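Long-range contact in apical membrane antigen 1 (Neospora caninum, PDB 4APL), which probably takes part in host-cell invasion by the parasite, as a surface antigen of the moving junction formed between parasite and host: residues Phe14-Arg25 / Asp371-Ser379. Numbering follows the deposited sequence.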
loop_
_atom_site.group_PDB
_atom_site.type_symbol
_atom_site.label_atom_id
_atom_site.label_comp_id
_atom_site.label_asym_id
_atom_site.label_seq_id
_atom_site.Cartn_x
_atom_site.Cartn_y
_atom_site.Cartn_z
ATOM N N PHE A 14 19.140 -7.604 -14.537
ATOM C CA PHE A 14 17.960 -7.881 -13.707
ATOM C C PHE A 14 16.847 -8.501 -14.527
ATOM O O PHE A 14 15.753 -8.717 -14.018
ATOM C CB PHE A 14 17.419 -6.603 -13.062
ATOM C CG PHE A 14 18.303 -6.025 -11.999
ATOM C CD1 PHE A 14 18.205 -6.456 -10.690
ATOM C CD2 PHE A 14 19.198 -5.015 -12.302
ATOM C CE1 PHE A 14 19.010 -5.921 -9.702
ATOM C CE2 PHE A 14 20.005 -4.467 -11.326
ATOM C CZ PHE A 14 19.911 -4.921 -10.021
ATOM N N GLN A 15 17.106 -8.745 -15.807
ATOM C CA GLN A 15 16.108 -9.373 -16.661
ATOM C C GLN A 15 16.153 -10.902 -16.565
ATOM O O GLN A 15 15.361 -11.595 -17.196
ATOM C CB GLN A 15 16.238 -8.883 -18.112
ATOM C CG GLN A 15 14.938 -8.913 -18.911
ATOM C CD GLN A 15 13.825 -8.094 -18.274
ATOM O OE1 GLN A 15 14.075 -7.074 -17.646
ATOM N NE2 GLN A 15 12.588 -8.533 -18.450
ATOM N N THR A 16 17.053 -11.426 -15.740
ATOM C CA THR A 16 17.069 -12.852 -15.445
ATOM C C THR A 16 15.695 -13.288 -14.908
ATOM O O THR A 16 14.938 -12.447 -14.423
ATOM C CB THR A 16 18.214 -13.207 -14.472
ATOM O OG1 THR A 16 18.650 -14.542 -14.723
ATOM C CG2 THR A 16 17.780 -13.113 -13.031
ATOM N N PRO A 17 15.337 -14.586 -15.057
ATOM C CA PRO A 17 14.055 -15.086 -14.546
ATOM C C PRO A 17 13.871 -14.828 -13.064
ATOM O O PRO A 17 12.814 -14.363 -12.649
ATOM C CB PRO A 17 14.146 -16.590 -14.803
ATOM C CG PRO A 17 14.983 -16.693 -16.030
ATOM C CD PRO A 17 16.006 -15.593 -15.909
ATOM N N GLU A 18 14.901 -15.119 -12.277
ATOM C CA GLU A 18 14.816 -15.003 -10.825
ATOM C C GLU A 18 14.749 -13.541 -10.397
ATOM O O GLU A 18 14.089 -13.201 -9.415
ATOM C CB GLU A 18 16.009 -15.694 -10.170
ATOM C CG GLU A 18 15.811 -16.035 -8.703
ATOM C CD GLU A 18 17.039 -16.688 -8.096
ATOM O OE1 GLU A 18 17.661 -17.544 -8.770
ATOM O OE2 GLU A 18 17.386 -16.345 -6.943
ATOM N N LEU A 19 15.431 -12.686 -11.151
ATOM C CA LEU A 19 15.498 -11.264 -10.858
ATOM C C LEU A 19 14.250 -10.525 -11.356
ATOM O O LEU A 19 13.740 -9.640 -10.665
ATOM C CB LEU A 19 16.766 -10.667 -11.464
ATOM C CG LEU A 19 17.782 -9.981 -10.542
ATOM C CD1 LEU A 19 17.393 -10.043 -9.074
ATOM C CD2 LEU A 19 19.180 -10.534 -10.763
ATOM N N LYS A 20 13.743 -10.907 -12.531
ATOM C CA LYS A 20 12.487 -10.353 -13.060
ATOM C C LYS A 20 11.283 -10.586 -12.143
ATOM O O LYS A 20 10.464 -9.693 -11.947
ATOM C CB LYS A 20 12.186 -10.887 -14.463
ATOM C CG LYS A 20 11.187 -10.047 -15.255
ATOM C CD LYS A 20 10.845 -10.667 -16.610
ATOM C CE LYS A 20 11.967 -11.569 -17.125
ATOM N NZ LYS A 20 11.864 -11.890 -18.580
ATOM N N ALA A 21 11.166 -11.785 -11.583
ATOM C CA ALA A 21 10.125 -12.041 -10.594
ATOM C C ALA A 21 10.315 -11.140 -9.375
ATOM O O ALA A 21 9.354 -10.644 -8.799
ATOM C CB ALA A 21 10.124 -13.505 -10.182
ATOM N N PHE A 22 11.568 -10.930 -8.987
ATOM C CA PHE A 22 11.871 -10.106 -7.830
ATOM C C PHE A 22 11.381 -8.682 -8.066
ATOM O O PHE A 22 10.526 -8.188 -7.344
ATOM C CB PHE A 22 13.374 -10.112 -7.552
ATOM C CG PHE A 22 13.754 -9.420 -6.283
ATOM C CD1 PHE A 22 13.485 -10.003 -5.054
ATOM C CD2 PHE A 22 14.376 -8.177 -6.314
ATOM C CE1 PHE A 22 13.831 -9.358 -3.877
ATOM C CE2 PHE A 22 14.732 -7.532 -5.141
ATOM C CZ PHE A 22 14.455 -8.121 -3.920
ATOM N N LEU A 23 11.907 -8.043 -9.103
ATOM C CA LEU A 23 11.494 -6.700 -9.458
ATOM C C LEU A 23 9.977 -6.585 -9.691
ATOM O O LEU A 23 9.346 -5.636 -9.229
ATOM C CB LEU A 23 12.296 -6.218 -10.668
ATOM C CG LEU A 23 13.586 -5.419 -10.388
ATOM C CD1 LEU A 23 14.177 -5.644 -9.002
ATOM C CD2 LEU A 23 14.642 -5.668 -11.451
ATOM N N GLU A 24 9.395 -7.586 -10.348
ATOM C CA GLU A 24 7.969 -7.597 -10.681
ATOM C C GLU A 24 7.061 -7.417 -9.471
ATOM O O GLU A 24 6.030 -6.754 -9.556
ATOM C CB GLU A 24 7.604 -8.896 -11.398
ATOM C CG GLU A 24 6.989 -8.687 -12.775
ATOM C CD GLU A 24 7.599 -9.587 -13.838
ATOM O OE1 GLU A 24 7.868 -10.770 -13.530
ATOM O OE2 GLU A 24 7.806 -9.112 -14.982
ATOM N N ARG A 25 7.442 -8.006 -8.344
ATOM C CA ARG A 25 6.692 -7.836 -7.102
ATOM C C ARG A 25 6.603 -6.398 -6.556
ATOM O O ARG A 25 5.826 -6.131 -5.641
ATOM C CB ARG A 25 7.175 -8.815 -6.031
ATOM C CG ARG A 25 8.624 -8.653 -5.620
ATOM C CD ARG A 25 9.146 -9.924 -4.958
ATOM N NE ARG A 25 8.620 -10.078 -3.608
ATOM C CZ ARG A 25 9.009 -9.348 -2.562
ATOM N NH1 ARG A 25 9.945 -8.411 -2.703
ATOM N NH2 ARG A 25 8.449 -9.551 -1.372
ATOM N N ASP A 371 15.669 -10.186 -0.269
ATOM C CA ASP A 371 15.426 -11.588 -0.609
ATOM C C ASP A 371 16.656 -12.288 -1.213
ATOM O O ASP A 371 17.632 -11.641 -1.592
ATOM C CB ASP A 371 14.232 -11.712 -1.569
ATOM C CG ASP A 371 12.889 -11.755 -0.845
ATOM O OD1 ASP A 371 12.735 -11.074 0.192
ATOM O OD2 ASP A 371 11.974 -12.460 -1.328
ATOM N N GLU A 372 16.572 -13.614 -1.314
ATOM C CA GLU A 372 17.598 -14.463 -1.931
ATOM C C GLU A 372 17.932 -14.076 -3.381
ATOM O O GLU A 372 19.006 -14.405 -3.890
ATOM C CB GLU A 372 17.152 -15.937 -1.862
ATOM C CG GLU A 372 18.191 -16.973 -2.292
ATOM C CD GLU A 372 19.253 -17.263 -1.230
ATOM O OE1 GLU A 372 19.019 -16.985 -0.031
ATOM O OE2 GLU A 372 20.334 -17.780 -1.597
ATOM N N ALA A 373 17.014 -13.386 -4.047
ATOM C CA ALA A 373 17.192 -13.052 -5.453
ATOM C C ALA A 373 18.380 -12.116 -5.678
ATOM O O ALA A 373 19.018 -12.137 -6.731
ATOM C CB ALA A 373 15.915 -12.437 -6.010
ATOM N N LEU A 374 18.670 -11.284 -4.684
ATOM C CA LEU A 374 19.668 -10.240 -4.848
ATOM C C LEU A 374 21.091 -10.731 -4.572
ATOM O O LEU A 374 22.028 -9.931 -4.520
ATOM C CB LEU A 374 19.332 -9.044 -3.961
ATOM C CG LEU A 374 18.353 -8.009 -4.513
ATOM C CD1 LEU A 374 18.081 -6.937 -3.470
ATOM C CD2 LEU A 374 18.884 -7.382 -5.791
ATOM N N GLN A 375 21.256 -12.045 -4.442
ATOM C CA GLN A 375 22.501 -12.615 -3.937
ATOM C C GLN A 375 23.378 -13.229 -5.015
ATOM O O GLN A 375 22.892 -13.679 -6.049
ATOM C CB GLN A 375 22.224 -13.638 -2.845
ATOM C CG GLN A 375 21.907 -13.005 -1.508
ATOM C CD GLN A 375 21.690 -14.038 -0.424
ATOM O OE1 GLN A 375 21.632 -15.243 -0.696
ATOM N NE2 GLN A 375 21.569 -13.574 0.817
ATOM N N CYS A 376 24.678 -13.253 -4.750
ATOM C CA CYS A 376 25.654 -13.647 -5.744
ATOM C C CYS A 376 26.941 -14.089 -5.057
ATOM O O CYS A 376 27.166 -13.792 -3.884
ATOM C CB CYS A 376 25.936 -12.476 -6.697
ATOM S SG CYS A 376 26.489 -10.951 -5.883
ATOM N N ARG A 377 27.774 -14.812 -5.794
ATOM C CA ARG A 377 29.188 -14.907 -5.471
ATOM C C ARG A 377 30.007 -14.469 -6.681
ATOM O O ARG A 377 29.594 -14.675 -7.828
ATOM C CB ARG A 377 29.566 -16.333 -5.097
ATOM C CG ARG A 377 28.762 -16.932 -3.963
ATOM C CD ARG A 377 29.098 -18.407 -3.863
ATOM N NE ARG A 377 28.218 -19.125 -2.955
ATOM C CZ ARG A 377 28.280 -20.434 -2.761
ATOM N NH1 ARG A 377 29.185 -21.147 -3.412
ATOM N NH2 ARG A 377 27.444 -21.026 -1.922
ATOM N N SER A 378 31.174 -13.882 -6.416
ATOM C CA SER A 378 32.038 -13.343 -7.468
ATOM C C SER A 378 32.453 -14.443 -8.444
ATOM O O SER A 378 32.469 -14.238 -9.660
ATOM C CB SER A 378 33.282 -12.692 -6.855
ATOM O OG SER A 378 33.083 -12.411 -5.478
ATOM N N SER A 379 32.766 -15.613 -7.893
ATOM C CA SER A 379 33.146 -16.785 -8.680
ATOM C C SER A 379 32.086 -17.198 -9.710
ATOM O O SER A 379 32.394 -17.907 -10.664
ATOM C CB SER A 379 33.438 -17.956 -7.743
ATOM O OG SER A 379 33.265 -17.567 -6.390
HETATM O O HOH W 1 19.694 -17.436 -5.009
#
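The ring of Phe22 meets Asp371, Ala373 and Leu374 of the facing turn, a compact example of how an amphipathic helix can dock a loop without a direct hydrogen bond. Ala373 places its CB 3.6 Å from Phe22 CD1, while Leu374 brings CG to 3.7 Å from Phe22 CE2, its side chain running at about a right angle to that of Phe22. Asp371 comes instead to the ring edge, where its CB lies beside Phe22 CE1, and its carboxylate plane is turned 52° from the ring. Phe22 reaches all three because CG stands anti to the backbone N (chi1 -173°), carrying the ring out from helix 17-24 toward the turn. One helical turn earlier, Leu19 extends CD1 to 4.2 Å from Ala373 CB. Phe14, ahead of the helix, turns its ring edge to Leu374, Phe14 CE1 lying 4.2 Å from Leu374 CD2.

Polar groups skirt this apolar patch. Glu18 has an extended side chain, and its OE2 accepts a bond of 3.2 Å from the oxygen of water 1, which also donates weakly to Glu372 O, although other acceptors compete for its protons. Arg25 has Asp371 OD2 over one face of its guanidinium, with NH2 4.6 Å from that oxygen, so only charge attraction acts there.

The 3-10 segment 372-374 presents Ala373 and Leu374 to the helix. Leu374 also packs on Leu335 of strand 334-338 and joins Ile405 by a backbone hydrogen bond, while Cys376 forms a disulfide with Cys400. The contact thus ties the N-terminal helix to the start of the cystine-rich C-terminal part, probably domain III. Its chemistry suggests that apolar burial probably supplies most of the cohesion, the water and the more distant charges perhaps adding modestly at the margin.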